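Local coordinates for alcohol dehydrogenase superfamily protein (Novosphingobium aromaticivorans, PDB 3GAZ) that is probably an NADP-dependent oxidoreductase of the medium-chain alcohol dehydrogenase superfamily, though its own substrate is not established, at residues A[118-121]-A[122-125]. Residues are numbered along the deposited sequence; the frame is centred on the assembly and turned at random.
Sequences SKPA and ALTM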
loop_
_atom_site.group_PDB
_atom_site.type_symbol
_atom_site.label_atom_id
_atom_site.label_comp_id
_atom_site.label_asym_id
_atom_site.label_seq_id
_atom_site.Cartn_x
_atom_site.Cartn_y
_atom_site.Cartn_z
ATOM N N SER A 118 -7.414 -23.169 -5.646
ATOM C CA SER A 118 -8.739 -23.761 -5.552
ATOM C C SER A 118 -9.019 -24.109 -4.100
ATOM O O SER A 118 -8.125 -24.554 -3.374
ATOM C CB SER A 118 -8.824 -25.025 -6.415
ATOM O OG SER A 118 -8.682 -24.710 -7.789
ATOM N N LYS A 119 -10.256 -23.894 -3.670
ATOM C CA LYS A 119 -10.636 -24.200 -2.300
ATOM C C LYS A 119 -10.672 -25.709 -2.094
ATOM O O LYS A 119 -11.168 -26.442 -2.945
ATOM C CB LYS A 119 -12.018 -23.626 -1.983
ATOM C CG LYS A 119 -12.469 -23.897 -0.545
ATOM C CD LYS A 119 -13.881 -23.403 -0.276
ATOM C CE LYS A 119 -14.918 -24.289 -0.941
ATOM N NZ LYS A 119 -14.849 -25.690 -0.437
ATOM N N PRO A 120 -10.124 -26.193 -0.967
ATOM C CA PRO A 120 -10.127 -27.629 -0.689
ATOM C C PRO A 120 -11.580 -28.093 -0.690
ATOM O O PRO A 120 -12.425 -27.507 -0.009
ATOM C CB PRO A 120 -9.491 -27.709 0.696
ATOM C CG PRO A 120 -8.499 -26.587 0.655
ATOM C CD PRO A 120 -9.294 -25.467 0.011
ATOM N N ALA A 121 -11.868 -29.138 -1.457
ATOM C CA ALA A 121 -13.227 -29.657 -1.569
ATOM C C ALA A 121 -13.893 -30.032 -0.249
ATOM O O ALA A 121 -15.096 -29.830 -0.076
ATOM C CB ALA A 121 -13.241 -30.867 -2.513
ATOM N N ALA A 122 -13.113 -30.569 0.682
ATOM C CA ALA A 122 -13.647 -31.014 1.968
ATOM C C ALA A 122 -13.975 -29.925 2.989
ATOM O O ALA A 122 -14.594 -30.207 4.013
ATOM C CB ALA A 122 -12.681 -32.033 2.593
ATOM N N LEU A 123 -13.569 -28.688 2.724
ATOM C CA LEU A 123 -13.826 -27.603 3.667
ATOM C C LEU A 123 -14.986 -26.696 3.275
ATOM O O LEU A 123 -15.260 -26.493 2.091
ATOM C CB LEU A 123 -12.578 -26.726 3.823
ATOM C CG LEU A 123 -11.245 -27.360 4.231
ATOM C CD1 LEU A 123 -10.201 -26.256 4.361
ATOM C CD2 LEU A 123 -11.392 -28.109 5.548
ATOM N N THR A 124 -15.663 -26.148 4.281
ATOM C CA THR A 124 -16.751 -25.211 4.045
ATOM C C THR A 124 -16.043 -23.884 3.767
ATOM O O THR A 124 -14.835 -23.773 3.978
ATOM C CB THR A 124 -17.638 -25.037 5.292
ATOM O OG1 THR A 124 -16.866 -24.435 6.340
ATOM C CG2 THR A 124 -18.183 -26.390 5.758
HETATM N N MSE A 125 -16.775 -22.880 3.298
HETATM C CA MSE A 125 -16.153 -21.591 3.019
HETATM C C MSE A 125 -15.539 -20.983 4.287
HETATM O O MSE A 125 -14.470 -20.369 4.236
HETATM C CB MSE A 125 -17.177 -20.633 2.404
HETATM C CG MSE A 125 -17.532 -20.949 0.940
HETATM SE SE MSE A 125 -16.197 -20.539 -0.239
HETATM C CE MSE A 125 -16.861 -21.246 -1.773
#
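P120 and L123 are the first and last residues of a type I beta turn, and the K119 ammonium group bonds to the carbonyl oxygens of both from within the same loop, which leads from strand 116-118 to helix 125-129 in this medium-chain dehydrogenase fold. The turn is closed by the backbone: L123 N donates to P120 O over 3.2 Å, with a nearly straight N-H...O angle of 162°. A side chain adds two more bonds. With CG anti to the backbone N (chi1 -179°), the K119 side chain runs extended through CD and then bends at chi3 and chi4, which brings NZ to L123 O at 2.7 Å, tilted 20° from the carbonyl plane, and to P120 O at 3.1 Å, above the plane. One ammonium group thus ties the two ends of the turn together, and P120 O is gripped twice, NZ and L123 N reaching it from opposite faces of the carbonyl plane.

Apolar contacts flank this polar core. The proline ring meets the leucine branch, CB of P120 standing 4.0 Å from CG of L123; both side chains also pack on V292 of helix 278-293, and so the turn rests against that helix. At the start of helix 125-129, where T124 is the N-cap, the selenomethionine M125 crosses the lysine chain at about a right angle. Its SE lies 3.7 Å from CD of K119, and its terminal CE the same distance from CE of K119.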